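Local coordinates for D-mannose isomerase (Marinomonas mediterranea, PDB 5X32), which catalyses the reversible isomerization of D-mannose to D-fructose and, less efficiently, acts on D-lyxose, at residues L281-A286 and Y337-E342. Numbering follows the deposited sequence.
Sequences LAYKKA and YLTLWE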
ATOM      1  N   LEU A 281     -19.573  -3.910   4.666  1.00 53.26           N
ATOM      2  CA  LEU A 281     -19.640  -5.260   4.128  1.00 56.29           C
ATOM      3  C   LEU A 281     -18.367  -6.069   4.425  1.00 54.90           C
ATOM      4  O   LEU A 281     -18.453  -7.210   4.911  1.00 53.51           O
ATOM      5  CB  LEU A 281     -19.912  -5.202   2.625  1.00 56.78           C
ATOM      6  CG  LEU A 281     -20.828  -6.288   2.071  1.00 60.35           C
ATOM      7  CD1 LEU A 281     -21.993  -6.536   3.005  1.00 54.00           C
ATOM      8  CD2 LEU A 281     -21.330  -5.866   0.724  1.00 56.23           C
ATOM      9  N   ALA A 282     -17.201  -5.496   4.111  1.00 51.77           N
ATOM     10  CA  ALA A 282     -15.926  -6.193   4.321  1.00 55.37           C
ATOM     11  C   ALA A 282     -15.722  -6.526   5.788  1.00 52.33           C
ATOM     12  O   ALA A 282     -15.548  -7.688   6.151  1.00 51.55           O
ATOM     13  CB  ALA A 282     -14.748  -5.358   3.819  1.00 53.73           C
ATOM     14  N   TYR A 283     -15.815  -5.512   6.639  1.00 49.31           N
ATOM     15  CA  TYR A 283     -15.581  -5.718   8.053  1.00 51.76           C
ATOM     16  C   TYR A 283     -16.552  -6.760   8.596  1.00 54.59           C
ATOM     17  O   TYR A 283     -16.137  -7.705   9.278  1.00 57.70           O
ATOM     18  CB  TYR A 283     -15.703  -4.402   8.832  1.00 49.99           C
ATOM     19  CG  TYR A 283     -15.381  -4.532  10.319  1.00 53.03           C
ATOM     20  CD1 TYR A 283     -16.334  -5.016  11.227  1.00 57.22           C
ATOM     21  CD2 TYR A 283     -14.131  -4.174  10.815  1.00 50.51           C
ATOM     22  CE1 TYR A 283     -16.047  -5.135  12.576  1.00 56.08           C
ATOM     23  CE2 TYR A 283     -13.830  -4.285  12.163  1.00 53.49           C
ATOM     24  CZ  TYR A 283     -14.790  -4.766  13.043  1.00 60.21           C
ATOM     25  OH  TYR A 283     -14.501  -4.888  14.385  1.00 57.61           O
ATOM     26  N   LYS A 284     -17.831  -6.625   8.273  1.00 52.94           N
ATOM     27  CA  LYS A 284     -18.788  -7.574   8.824  1.00 56.54           C
ATOM     28  C   LYS A 284     -18.488  -8.989   8.359  1.00 54.21           C
ATOM     29  O   LYS A 284     -18.571  -9.929   9.149  1.00 51.12           O
ATOM     30  CB  LYS A 284     -20.220  -7.213   8.435  1.00 60.21           C
ATOM     31  CG  LYS A 284     -21.217  -8.268   8.863  1.00 61.44           C
ATOM     32  CD  LYS A 284     -22.629  -7.731   8.843  1.00 74.73           C
ATOM     33  CE  LYS A 284     -22.797  -6.660   7.777  1.00 68.34           C
ATOM     34  NZ  LYS A 284     -24.202  -6.176   7.735  1.00 60.12           N
ATOM     35  N   LYS A 285     -18.078  -9.148   7.103  1.00 54.54           N
ATOM     36  CA  LYS A 285     -17.763 -10.493   6.642  1.00 54.45           C
ATOM     37  C   LYS A 285     -16.472 -11.080   7.213  1.00 55.37           C
ATOM     38  O   LYS A 285     -16.386 -12.293   7.405  1.00 56.73           O
ATOM     39  CB  LYS A 285     -17.700 -10.556   5.116  1.00 53.74           C
ATOM     40  CG  LYS A 285     -19.050 -10.385   4.423  1.00 59.51           C
ATOM     41  CD  LYS A 285     -18.894 -10.770   2.975  1.00 62.95           C
ATOM     42  CE  LYS A 285     -19.969 -10.269   2.067  1.00 60.87           C
ATOM     43  NZ  LYS A 285     -19.600 -10.662   0.671  1.00 66.79           N
ATOM     44  N   ALA A 286     -15.479 -10.243   7.512  1.00 55.95           N
ATOM     45  CA  ALA A 286     -14.130 -10.764   7.748  1.00 50.20           C
ATOM     46  C   ALA A 286     -13.671 -10.682   9.204  1.00 56.41           C
ATOM     47  O   ALA A 286     -12.642 -11.273   9.583  1.00 52.28           O
ATOM     48  CB  ALA A 286     -13.157 -10.049   6.855  1.00 48.16           C
ATOM     49  N   TYR A 337     -12.488   1.166  14.736  1.00 56.46           N
ATOM     50  CA  TYR A 337     -11.128   1.658  14.776  1.00 52.58           C
ATOM     51  C   TYR A 337     -10.425   1.146  16.046  1.00 59.47           C
ATOM     52  O   TYR A 337      -9.292   0.603  15.996  1.00 54.72           O
ATOM     53  CB  TYR A 337     -11.148   3.189  14.706  1.00 49.60           C
ATOM     54  CG  TYR A 337      -9.810   3.838  14.864  1.00 54.44           C
ATOM     55  CD1 TYR A 337      -8.936   3.921  13.784  1.00 57.89           C
ATOM     56  CD2 TYR A 337      -9.427   4.413  16.062  1.00 54.60           C
ATOM     57  CE1 TYR A 337      -7.699   4.513  13.906  1.00 53.84           C
ATOM     58  CE2 TYR A 337      -8.184   5.019  16.199  1.00 53.60           C
ATOM     59  CZ  TYR A 337      -7.325   5.065  15.113  1.00 56.93           C
ATOM     60  OH  TYR A 337      -6.087   5.663  15.219  1.00 55.30           O
ATOM     61  N   LEU A 338     -11.105   1.309  17.185  1.00 58.28           N
ATOM     62  CA  LEU A 338     -10.559   0.826  18.457  1.00 59.67           C
ATOM     63  C   LEU A 338     -10.421  -0.695  18.466  1.00 59.25           C
ATOM     64  O   LEU A 338      -9.474  -1.219  19.039  1.00 57.52           O
ATOM     65  CB  LEU A 338     -11.412   1.282  19.638  1.00 54.37           C
ATOM     66  CG  LEU A 338     -11.322   2.792  19.858  1.00 60.67           C
ATOM     67  CD1 LEU A 338     -12.126   3.199  21.068  1.00 55.80           C
ATOM     68  CD2 LEU A 338      -9.864   3.275  19.954  1.00 50.30           C
ATOM     69  N   THR A 339     -11.375  -1.411  17.878  1.00 52.69           N
ATOM     70  CA  THR A 339     -11.255  -2.872  17.847  1.00 53.82           C
ATOM     71  C   THR A 339     -10.047  -3.312  17.017  1.00 51.58           C
ATOM     72  O   THR A 339      -9.317  -4.232  17.389  1.00 58.72           O
ATOM     73  CB  THR A 339     -12.533  -3.551  17.310  1.00 52.43           C
ATOM     74  OG1 THR A 339     -12.854  -3.011  16.025  1.00 56.83           O
ATOM     75  CG2 THR A 339     -13.683  -3.301  18.263  1.00 40.45           C
ATOM     76  N   LEU A 340      -9.839  -2.658  15.883  1.00 52.75           N
ATOM     77  CA  LEU A 340      -8.732  -3.011  15.006  1.00 52.89           C
ATOM     78  C   LEU A 340      -7.388  -2.707  15.663  1.00 53.42           C
ATOM     79  O   LEU A 340      -6.467  -3.530  15.623  1.00 49.38           O
ATOM     80  CB  LEU A 340      -8.872  -2.287  13.671  1.00 52.09           C
ATOM     81  CG  LEU A 340     -10.032  -2.838  12.841  1.00 50.00           C
ATOM     82  CD1 LEU A 340     -10.476  -1.836  11.785  1.00 47.14           C
ATOM     83  CD2 LEU A 340      -9.604  -4.155  12.196  1.00 44.51           C
ATOM     84  N   TRP A 341      -7.287  -1.542  16.296  1.00 54.12           N
ATOM     85  CA  TRP A 341      -6.086  -1.239  17.057  1.00 53.19           C
ATOM     86  C   TRP A 341      -5.885  -2.203  18.241  1.00 55.52           C
ATOM     87  O   TRP A 341      -4.758  -2.590  18.531  1.00 53.95           O
ATOM     88  CB  TRP A 341      -6.112   0.204  17.557  1.00 54.78           C
ATOM     89  CG  TRP A 341      -5.429   1.154  16.627  1.00 52.86           C
ATOM     90  CD1 TRP A 341      -6.026   2.097  15.840  1.00 54.04           C
ATOM     91  CD2 TRP A 341      -4.010   1.247  16.362  1.00 57.59           C
ATOM     92  NE1 TRP A 341      -5.074   2.775  15.105  1.00 58.59           N
ATOM     93  CE2 TRP A 341      -3.831   2.276  15.408  1.00 57.20           C
ATOM     94  CE3 TRP A 341      -2.876   0.571  16.847  1.00 56.72           C
ATOM     95  CZ2 TRP A 341      -2.567   2.644  14.927  1.00 54.09           C
ATOM     96  CZ3 TRP A 341      -1.609   0.942  16.354  1.00 55.67           C
ATOM     97  CH2 TRP A 341      -1.474   1.964  15.409  1.00 55.30           C
ATOM     98  N   GLU A 342      -6.954  -2.577  18.937  1.00 56.48           N
ATOM     99  CA  GLU A 342      -6.808  -3.493  20.071  1.00 56.99           C
ATOM    100  C   GLU A 342      -6.248  -4.820  19.597  1.00 52.22           C
ATOM    101  O   GLU A 342      -5.238  -5.294  20.125  1.00 50.28           O
ATOM    102  CB  GLU A 342      -8.133  -3.682  20.805  1.00 53.74           C
ATOM    103  CG  GLU A 342      -8.446  -2.504  21.715  1.00 61.93           C
ATOM    104  CD  GLU A 342      -9.898  -2.462  22.192  1.00 72.42           C
ATOM    105  OE1 GLU A 342     -10.642  -3.456  22.003  1.00 72.74           O
ATOM    106  OE2 GLU A 342     -10.295  -1.409  22.743  1.00 73.02           O
TER
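Tyr-283 reaches out from helix 271-286 to helix 331-347 and meets Thr-339 and Leu-340 with the far end of its ring. The first torsion sets CG opposite the backbone N (chi1 -176°), which carries the ring out from its own helix; the CA atoms of Tyr-283 and Leu-340, the nearest pair, stand 10.1 Å apart, and the side chain spans much of this distance. At its far end the phenol OH of Tyr-283 donates a hydrogen bond to OG1 of Thr-339 at 3.0 Å, the acceptor lying oblique to the ring. Thr-339 OG1 in turn gives its proton to the carbonyl O of Gln-336, three residues earlier in the same helix. Leu-340 comes to the ring's edge, near its plane: its CG lies 4.1 Å from CE2 of Tyr-283, the two side chains running past each other in opposite directions. With a phenylalanine here the OH is gone, and Thr-339 would probably lose its polar link to the other helix. The segments bury 107 Å² between them, both sides summed, Tyr-283 alone contributing from 281-286. Both helices belong to the (alpha/alpha)6 barrel of the N-acylglucosamine 2-epimerase family. Trp-287 stacks on the Tyr-283 ring and also touches Leu-340, whose side chain packs against Ser-317 and Phe-318 of helix 311-328, while Ala-282 and Ala-286 pack on helix 249-265 and on Tyr-298 of strand 297-298.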